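Local structure of 3-hydroxyacyl-thioester dehydratase X (Mycobacterium tuberculosis, 4OOB) at residues A[67-72]-A[126-131]; A[91-96]-A[103-108]; A[184-189]-A[219-224]. The protein catalyses the reversible hydration of trans-2-enoyl-CoA to (3R)-3-hydroxyacyl-CoA, with broad chain-length specificity and a preference for C8 to C12 substrates. All blocks are in the same frame, centred on the assembly; numbering follows the deposited sequence.

Interaction 1: A[67-72]-A[126-131]; sequences GAIHTE and LHQQRT
I69 and L126 face each other as an antiparallel hydrogen-bonded pair, and their side chains rise from the same face of the sheet. Both backbone bonds of the pair are 2.8 Å long, I69 N to L126 O and L126 N to I69 O, the second being the straighter at 172°. The two side chains stand next to each other on that face, CG1 of I69 anti to its carbonyl carbon (chi1 -60°) and CG of L126 anti to its backbone N (chi1 178°), with I69 CD1 and L126 CD2 in loose contact at 4.3 Å. The closer apolar contact of L126 is with T71, whose CG2 lies 3.8 Å from L126 CB, the two side chains crossing at about a right angle. T71 OG1 bonds to T124 O.

The pair joins strand 69-77 to strand 116-128 in the antiparallel sheet of this hotdog-fold protein. Next to it the regular pairing is interrupted, since T71 and E72 both face T124 in a classic beta bulge. On the other side the pairing gives way to looser contacts. G67, whose positive phi would press a side chain on the preceding carbonyl O, leads into A68 and strand 69-77. A68 CA approaches L126 O at 3.3 Å in a CA-H...O contact, and its methyl group meets the H127 ring obliquely, CB to ND1 3.9 Å. I69 CD1 packs against the side chain of Q128, which crosses it obliquely and whose terminal amide is probably turned over in the model.

Interaction 2: A[91-96]-A[103-108]; sequences VRAENL and LLVDLV
R92 pairs with V108 and E94 with D106 as the two hydrogen-bonded pairs of an antiparallel hairpin, with A93 and L107 as the non-hydrogen-bonded pair between them. Four backbone bonds hold this part of strands 86-99 and 102-113 together; the shortest runs 2.6 Å from V108 N to R92 O, and the least straight is E94 N to D106 O, at 142°. CA-H...O contacts fill in between them, among them A93 CA to D106 O at 3.2 Å.

The polar side chains gather on the face that carries R92, E94, D106 and V108. N95 has positive phi and psi, and its CG stands anti to the backbone N (chi1 -161°). Its side chain lies beside that of D106, pointing the same way, and ND2 donates to D106 OD2 at 3.0 Å. The bond is nearly straight and leaves in the amide plane, but meets OD2 from above the carboxylate plane, the two groups being turned 71° from each other. The other carboxylate oxygen, OD1, takes a hydrogen bond from T124 and a salt bridge from R97. The salt bridge and the two hydrogen bonds probably favour the charged form of D106, although E94 OE1, a like charge, lies 4.7 Å from D106 OD2. Within its own strand, E94 OE2 forms a salt bridge with R92 NH1 at 2.8 Å and rests on V108 CG2.

Apolar contacts dominate the other face, where L107 CD1 reaches A93 CB at 3.8 Å. Farther along, L96 CD1 packs 3.9 Å from V105 CB.

V91, A93 and L107 look onto helix 43-57, meeting V52 and L55. Strand 102-113 is flanked on its far edge by strand 116-128, and V91 is bonded through its backbone to V12 of strand 12-18.

Interaction 3: A[184-189]-A[219-224]; sequences FGFPTV and AKPVLL
V189 and L224 approach with their CA atoms 6.1 Å apart, and two loops without regular secondary structure are linked here by a long backbone hydrogen bond, L224 N to V189 O, 3.3 Å. The first loop leaves helix 178-183 through a Schellman motif, with G185 at positive phi as the C-prime residue; the second connects strands 212-218 and 226-234. Both belong to the MaoC-like region of this hotdog-fold chain.

V189 O accepts two bonds: besides L224 N, it receives the hydroxyl of its neighbour T188. The T188 side chain is placed for this by its first torsion (chi1 73°), which sets OG1 between the backbone N and the carbonyl carbon. T188 OG1 also lies 3.7 Å from L223 CB.

Most of the remaining contacts are apolar and come at separate points along the two loops. F186 touches P221 obliquely, its ring atom CE1 lying 4.0 Å from P221 CB. P187 and L223 cross at about a right angle: CG of the proline meets the L223 branch tip CD1 at 4.0 Å, while CD2 lies near both P187 CD and the threonine hydroxyl. The buried L224 side chain also packs on I156 of strand 152-156 and on P158 and I161 of helix 158-167. Next to the backbone bond, V189 CG2 and L224 CD1 stand 4.2 Å apart.

In the fold
Interactions 1 and 2 belong to one sheet, with neighbouring strands 116-128 and 102-113 providing the link. H127 N lies 2.9 Å from L103 O, a probable hydrogen bond, and L126 CD1 packs 3.6 Å from L104 CD2; the two centres are about 12 Å apart. T124 also connects them, facing the bulge at T71 and E72 and bonding to D106. Interaction 3 lies outside the strands, its centre about 13 Å from that of interaction 1, and they meet where I69 CD1 packs 3.9 Å from F186 CZ and G67 CA 3.5 Å from F184 CG. Interactions 2 and 3 do not touch, their nearest atoms being about 11 Å apart.

Interaction 1: A[67-72]-A[126-131]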
loop_
_atom_site.group_PDB
_atom_site.type_symbol
_atom_site.label_atom_id
_atom_site.label_comp_id
_atom_site.label_asym_id
_atom_site.label_seq_id
_atom_site.Cartn_x
_atom_site.Cartn_y
_atom_site.Cartn_z
ATOM N N GLY A 67 10.334 10.300 3.491
ATOM C CA GLY A 67 11.379 9.357 3.215
ATOM C C GLY A 67 11.142 7.893 3.602
ATOM O O GLY A 67 11.798 7.031 2.946
ATOM N N ALA A 68 10.268 7.626 4.639
ATOM C CA ALA A 68 9.777 6.272 4.980
ATOM C C ALA A 68 9.546 5.464 3.736
ATOM O O ALA A 68 9.129 5.988 2.710
ATOM C CB ALA A 68 8.466 6.323 5.705
ATOM N N ILE A 69 9.766 4.179 3.846
ATOM C CA ILE A 69 9.621 3.307 2.697
ATOM C C ILE A 69 8.692 2.197 3.139
ATOM O O ILE A 69 8.932 1.581 4.162
ATOM C CB ILE A 69 10.987 2.733 2.291
ATOM C CG1 ILE A 69 11.954 3.876 1.937
ATOM C CG2 ILE A 69 10.832 1.707 1.145
ATOM C CD1 ILE A 69 13.394 3.393 1.636
ATOM N N HIS A 70 7.630 1.982 2.367
ATOM C CA HIS A 70 6.711 0.901 2.620
ATOM C C HIS A 70 7.370 -0.427 2.107
ATOM O O HIS A 70 7.638 -0.607 0.916
ATOM C CB HIS A 70 5.371 1.218 1.930
ATOM C CG HIS A 70 4.244 0.388 2.402
ATOM N ND1 HIS A 70 2.938 0.602 2.020
ATOM C CD2 HIS A 70 4.218 -0.667 3.236
ATOM C CE1 HIS A 70 2.159 -0.292 2.590
ATOM N NE2 HIS A 70 2.917 -1.089 3.312
ATOM N N THR A 71 7.585 -1.376 3.006
ATOM C CA THR A 71 8.259 -2.599 2.615
ATOM C C THR A 71 7.297 -3.771 2.420
ATOM O O THR A 71 7.542 -4.564 1.542
ATOM C CB THR A 71 9.327 -2.991 3.637
ATOM O OG1 THR A 71 8.737 -2.960 4.917
ATOM C CG2 THR A 71 10.544 -1.962 3.638
ATOM N N GLU A 72 6.206 -3.838 3.198
ATOM C CA GLU A 72 5.297 -4.971 3.217
ATOM C C GLU A 72 3.911 -4.593 3.665
ATOM O O GLU A 72 3.712 -3.683 4.494
ATOM C CB GLU A 72 5.806 -6.071 4.143
ATOM C CG GLU A 72 6.366 -7.249 3.375
ATOM C CD GLU A 72 6.938 -8.348 4.230
ATOM O OE1 GLU A 72 8.110 -8.696 3.964
ATOM O OE2 GLU A 72 6.230 -8.878 5.119
ATOM N N LEU A 126 9.608 1.049 6.791
ATOM C CA LEU A 126 11.040 1.253 7.075
ATOM C C LEU A 126 11.262 2.761 7.208
ATOM O O LEU A 126 11.018 3.549 6.251
ATOM C CB LEU A 126 11.941 0.706 5.943
ATOM C CG LEU A 126 13.473 0.898 6.116
ATOM C CD1 LEU A 126 14.045 -0.003 7.195
ATOM C CD2 LEU A 126 14.218 0.669 4.830
ATOM N N HIS A 127 11.631 3.165 8.415
ATOM C CA HIS A 127 12.034 4.528 8.670
ATOM C C HIS A 127 13.535 4.654 8.558
ATOM O O HIS A 127 14.281 4.196 9.416
ATOM C CB HIS A 127 11.543 4.945 10.031
ATOM C CG HIS A 127 10.049 4.946 10.129
ATOM N ND1 HIS A 127 9.263 5.861 9.458
ATOM C CD2 HIS A 127 9.197 4.150 10.812
ATOM C CE1 HIS A 127 7.994 5.632 9.728
ATOM N NE2 HIS A 127 7.927 4.596 10.539
ATOM N N GLN A 128 13.982 5.287 7.499
ATOM C CA GLN A 128 15.402 5.313 7.213
ATOM C C GLN A 128 16.218 5.990 8.312
ATOM O O GLN A 128 15.802 7.016 8.931
ATOM C CB GLN A 128 15.690 6.014 5.890
ATOM C CG GLN A 128 14.794 5.677 4.721
ATOM C CD GLN A 128 15.411 6.070 3.383
ATOM O OE1 GLN A 128 14.766 6.705 2.524
ATOM N NE2 GLN A 128 16.668 5.748 3.222
ATOM N N GLN A 129 17.423 5.442 8.487
ATOM C CA GLN A 129 18.430 5.877 9.486
ATOM C C GLN A 129 19.522 4.820 9.538
ATOM O O GLN A 129 19.284 3.657 9.163
ATOM C CB GLN A 129 17.818 6.022 10.901
ATOM C CG GLN A 129 17.216 4.740 11.436
ATOM C CD GLN A 129 16.099 4.973 12.424
ATOM O OE1 GLN A 129 16.330 5.092 13.586
ATOM N NE2 GLN A 129 14.871 4.982 11.946
ATOM N N ARG A 130 20.689 5.185 10.048
ATOM C CA ARG A 130 21.759 4.193 10.319
ATOM C C ARG A 130 21.372 3.317 11.488
ATOM O O ARG A 130 20.868 3.811 12.475
ATOM C CB ARG A 130 23.111 4.854 10.678
ATOM C CG ARG A 130 24.286 4.061 10.161
ATOM C CD ARG A 130 25.660 4.558 10.608
ATOM N NE ARG A 130 25.782 4.026 11.927
ATOM C CZ ARG A 130 26.419 2.937 12.287
ATOM N NH1 ARG A 130 27.212 2.263 11.484
ATOM N NH2 ARG A 130 26.256 2.562 13.510
ATOM N N THR A 131 21.661 2.030 11.398
ATOM C CA THR A 131 21.533 1.107 12.532
ATOM C C THR A 131 22.835 0.306 12.689
ATOM O O THR A 131 23.684 0.328 11.803
ATOM C CB THR A 131 20.405 0.096 12.270
ATOM O OG1 THR A 131 20.833 -0.882 11.300
ATOM C CG2 THR A 131 19.132 0.807 11.763
#

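Interaction 2: A[91-96]-A[103-108]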
loop_
_atom_site.group_PDB
_atom_site.type_symbol
_atom_site.label_atom_id
_atom_site.label_comp_id
_atom_site.label_asym_id
_atom_site.label_seq_id
_atom_site.Cartn_x
_atom_site.Cartn_y
_atom_site.Cartn_z
ATOM N N VAL A 91 -5.884 0.825 15.769
ATOM C CA VAL A 91 -4.521 0.702 15.220
ATOM C C VAL A 91 -3.509 0.464 16.321
ATOM O O VAL A 91 -3.597 1.079 17.388
ATOM C CB VAL A 91 -4.045 2.016 14.578
ATOM C CG1 VAL A 91 -2.655 1.840 13.955
ATOM C CG2 VAL A 91 -5.048 2.537 13.563
ATOM N N ARG A 92 -2.510 -0.372 16.075
ATOM C CA ARG A 92 -1.357 -0.376 16.967
ATOM C C ARG A 92 -0.036 -0.618 16.272
ATOM O O ARG A 92 0.016 -1.175 15.158
ATOM C CB ARG A 92 -1.576 -1.315 18.154
ATOM C CG ARG A 92 -1.685 -2.779 17.796
ATOM C CD ARG A 92 -0.451 -3.597 18.165
ATOM N NE ARG A 92 -0.774 -4.563 19.201
ATOM C CZ ARG A 92 0.085 -5.237 19.968
ATOM N NH1 ARG A 92 1.408 -5.105 19.865
ATOM N NH2 ARG A 92 -0.425 -6.071 20.866
ATOM N N ALA A 93 1.011 -0.146 16.949
ATOM C CA ALA A 93 2.387 -0.172 16.515
ATOM C C ALA A 93 3.210 -1.137 17.330
ATOM O O ALA A 93 3.142 -1.129 18.528
ATOM C CB ALA A 93 2.995 1.215 16.651
ATOM N N GLU A 94 4.055 -1.921 16.694
ATOM C CA GLU A 94 4.722 -2.991 17.390
ATOM C C GLU A 94 5.875 -3.481 16.536
ATOM O O GLU A 94 5.981 -3.151 15.341
ATOM C CB GLU A 94 3.698 -4.128 17.661
ATOM C CG GLU A 94 3.664 -5.254 16.610
ATOM C CD GLU A 94 2.388 -6.149 16.624
ATOM O OE1 GLU A 94 2.406 -7.273 16.070
ATOM O OE2 GLU A 94 1.341 -5.709 17.138
ATOM N N ASN A 95 6.727 -4.294 17.147
ATOM C CA ASN A 95 7.728 -5.064 16.462
ATOM C C ASN A 95 8.767 -4.147 15.825
ATOM O O ASN A 95 9.148 -4.346 14.676
ATOM C CB ASN A 95 7.041 -5.958 15.426
ATOM C CG ASN A 95 7.893 -7.112 14.967
ATOM O OD1 ASN A 95 8.885 -7.455 15.577
ATOM N ND2 ASN A 95 7.514 -7.703 13.848
ATOM N N LEU A 96 9.232 -3.151 16.576
ATOM C CA LEU A 96 10.402 -2.376 16.156
ATOM C C LEU A 96 11.542 -3.291 15.967
ATOM O O LEU A 96 11.890 -4.004 16.880
ATOM C CB LEU A 96 10.871 -1.362 17.182
ATOM C CG LEU A 96 10.561 0.101 16.940
ATOM C CD1 LEU A 96 10.673 0.540 15.471
ATOM C CD2 LEU A 96 9.145 0.293 17.485
ATOM N N LEU A 103 14.863 1.333 10.598
ATOM C CA LEU A 103 14.078 0.723 11.640
ATOM C C LEU A 103 12.686 0.419 11.052
ATOM O O LEU A 103 11.995 1.302 10.556
ATOM C CB LEU A 103 13.994 1.659 12.836
ATOM C CG LEU A 103 14.676 1.409 14.196
ATOM C CD1 LEU A 103 15.862 0.439 14.198
ATOM C CD2 LEU A 103 15.043 2.702 14.899
ATOM N N LEU A 104 12.318 -0.856 11.112
ATOM C CA LEU A 104 11.044 -1.319 10.659
ATOM C C LEU A 104 10.133 -1.297 11.871
ATOM O O LEU A 104 10.553 -1.658 12.979
ATOM C CB LEU A 104 11.104 -2.770 10.107
ATOM C CG LEU A 104 12.102 -3.064 8.993
ATOM C CD1 LEU A 104 12.386 -4.566 8.875
ATOM C CD2 LEU A 104 11.560 -2.561 7.649
ATOM N N VAL A 105 8.882 -0.939 11.617
ATOM C CA VAL A 105 7.820 -1.077 12.599
ATOM C C VAL A 105 6.567 -1.594 11.916
ATOM O O VAL A 105 6.296 -1.254 10.760
ATOM C CB VAL A 105 7.509 0.262 13.264
ATOM C CG1 VAL A 105 7.064 1.294 12.215
ATOM C CG2 VAL A 105 6.442 0.066 14.317
ATOM N N ASP A 106 5.785 -2.379 12.631
ATOM C CA ASP A 106 4.533 -2.858 12.125
ATOM C C ASP A 106 3.379 -2.023 12.641
ATOM O O ASP A 106 3.274 -1.743 13.836
ATOM C CB ASP A 106 4.302 -4.298 12.550
ATOM C CG ASP A 106 5.203 -5.313 11.846
ATOM O OD1 ASP A 106 5.871 -5.054 10.800
ATOM O OD2 ASP A 106 5.229 -6.422 12.398
ATOM N N LEU A 107 2.478 -1.654 11.724
ATOM C CA LEU A 107 1.254 -0.878 12.058
ATOM C C LEU A 107 0.061 -1.749 11.764
ATOM O O LEU A 107 -0.151 -2.117 10.631
ATOM C CB LEU A 107 1.193 0.373 11.209
ATOM C CG LEU A 107 1.941 1.633 11.665
ATOM C CD1 LEU A 107 2.832 1.410 12.841
ATOM C CD2 LEU A 107 2.714 2.289 10.539
ATOM N N VAL A 108 -0.662 -2.142 12.813
ATOM C CA VAL A 108 -1.611 -3.249 12.722
ATOM C C VAL A 108 -2.970 -2.584 12.892
ATOM O O VAL A 108 -3.215 -1.902 13.898
ATOM C CB VAL A 108 -1.287 -4.296 13.812
ATOM C CG1 VAL A 108 -2.265 -5.445 13.833
ATOM C CG2 VAL A 108 0.141 -4.834 13.629
#

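Interaction 3: A[184-189]-A[219-224]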
loop_
_atom_site.group_PDB
_atom_site.type_symbol
_atom_site.label_atom_id
_atom_site.label_comp_id
_atom_site.label_asym_id
_atom_site.label_seq_id
_atom_site.Cartn_x
_atom_site.Cartn_y
_atom_site.Cartn_z
ATOM N N PHE A 184 16.075 12.157 0.647
ATOM C CA PHE A 184 15.936 10.845 1.221
ATOM C C PHE A 184 16.453 9.714 0.336
ATOM O O PHE A 184 16.074 8.560 0.511
ATOM C CB PHE A 184 14.497 10.632 1.741
ATOM C CG PHE A 184 14.245 11.378 3.043
ATOM C CD1 PHE A 184 14.701 10.849 4.258
ATOM C CD2 PHE A 184 13.687 12.654 3.039
ATOM C CE1 PHE A 184 14.523 11.533 5.436
ATOM C CE2 PHE A 184 13.509 13.351 4.228
ATOM C CZ PHE A 184 13.913 12.790 5.433
ATOM N N GLY A 185 17.354 10.062 -0.576
ATOM C CA GLY A 185 18.144 9.069 -1.311
ATOM C C GLY A 185 17.578 8.663 -2.654
ATOM O O GLY A 185 18.049 7.725 -3.225
ATOM N N PHE A 186 16.550 9.345 -3.167
ATOM C CA PHE A 186 15.930 8.927 -4.407
ATOM C C PHE A 186 16.218 9.905 -5.495
ATOM O O PHE A 186 16.055 11.087 -5.278
ATOM C CB PHE A 186 14.425 8.871 -4.236
ATOM C CG PHE A 186 13.988 7.838 -3.239
ATOM C CD1 PHE A 186 14.128 6.497 -3.530
ATOM C CD2 PHE A 186 13.501 8.212 -1.992
ATOM C CE1 PHE A 186 13.738 5.542 -2.613
ATOM C CE2 PHE A 186 13.109 7.275 -1.090
ATOM C CZ PHE A 186 13.232 5.927 -1.385
ATOM N N PRO A 187 16.540 9.417 -6.701
ATOM C CA PRO A 187 16.916 10.357 -7.769
ATOM C C PRO A 187 15.769 11.069 -8.434
ATOM O O PRO A 187 16.007 12.031 -9.125
ATOM C CB PRO A 187 17.651 9.471 -8.779
ATOM C CG PRO A 187 17.068 8.099 -8.562
ATOM C CD PRO A 187 16.813 8.011 -7.074
ATOM N N THR A 188 14.541 10.576 -8.304
ATOM C CA THR A 188 13.359 11.326 -8.715
ATOM C C THR A 188 12.281 11.014 -7.700
ATOM O O THR A 188 12.485 10.190 -6.788
ATOM C CB THR A 188 12.841 10.898 -10.119
ATOM O OG1 THR A 188 12.198 9.604 -10.051
ATOM C CG2 THR A 188 13.914 10.787 -11.062
ATOM N N VAL A 189 11.120 11.627 -7.891
ATOM C CA VAL A 189 9.918 11.305 -7.111
ATOM C C VAL A 189 9.532 9.855 -7.361
ATOM O O VAL A 189 9.858 9.326 -8.405
ATOM C CB VAL A 189 8.783 12.242 -7.510
ATOM C CG1 VAL A 189 9.084 13.624 -6.961
ATOM C CG2 VAL A 189 8.640 12.320 -9.045
ATOM N N ALA A 219 9.969 -3.962 -3.334
ATOM C CA ALA A 219 11.418 -4.065 -3.540
ATOM C C ALA A 219 11.922 -2.797 -4.207
ATOM O O ALA A 219 12.043 -1.804 -3.540
ATOM C CB ALA A 219 11.772 -5.331 -4.310
ATOM N N LYS A 220 12.167 -2.799 -5.501
ATOM C CA LYS A 220 12.757 -1.595 -6.166
ATOM C C LYS A 220 11.709 -0.499 -6.220
ATOM O O LYS A 220 10.577 -0.781 -6.628
ATOM C CB LYS A 220 13.185 -1.869 -7.616
ATOM C CG LYS A 220 14.237 -2.980 -7.762
ATOM C CD LYS A 220 15.664 -2.506 -7.506
ATOM C CE LYS A 220 16.450 -2.353 -8.811
ATOM N NZ LYS A 220 17.773 -1.682 -8.583
ATOM N N PRO A 221 12.079 0.720 -5.808
ATOM C CA PRO A 221 11.199 1.866 -5.834
ATOM C C PRO A 221 10.740 2.165 -7.248
ATOM O O PRO A 221 11.419 1.842 -8.194
ATOM C CB PRO A 221 12.067 2.991 -5.255
ATOM C CG PRO A 221 13.483 2.569 -5.532
ATOM C CD PRO A 221 13.422 1.083 -5.296
ATOM N N VAL A 222 9.543 2.680 -7.394
ATOM C CA VAL A 222 8.991 2.887 -8.700
ATOM C C VAL A 222 9.283 4.321 -9.034
ATOM O O VAL A 222 8.560 5.249 -8.540
ATOM C CB VAL A 222 7.503 2.566 -8.669
ATOM C CG1 VAL A 222 6.802 3.013 -9.958
ATOM C CG2 VAL A 222 7.326 1.049 -8.426
ATOM N N LEU A 223 10.406 4.523 -9.756
ATOM C CA LEU A 223 10.858 5.868 -10.127
ATOM C C LEU A 223 10.011 6.359 -11.231
ATOM O O LEU A 223 9.712 5.605 -12.115
ATOM C CB LEU A 223 12.289 5.898 -10.607
ATOM C CG LEU A 223 13.354 5.427 -9.622
ATOM C CD1 LEU A 223 14.689 5.488 -10.400
ATOM C CD2 LEU A 223 13.361 6.281 -8.364
ATOM N N LEU A 224 9.578 7.616 -11.164
ATOM C CA LEU A 224 8.555 8.126 -12.102
ATOM C C LEU A 224 9.246 9.043 -13.137
ATOM O O LEU A 224 10.258 9.659 -12.812
ATOM C CB LEU A 224 7.456 8.884 -11.347
ATOM C CG LEU A 224 6.794 8.244 -10.114
ATOM C CD1 LEU A 224 5.827 9.223 -9.471
ATOM C CD2 LEU A 224 6.017 6.981 -10.502
#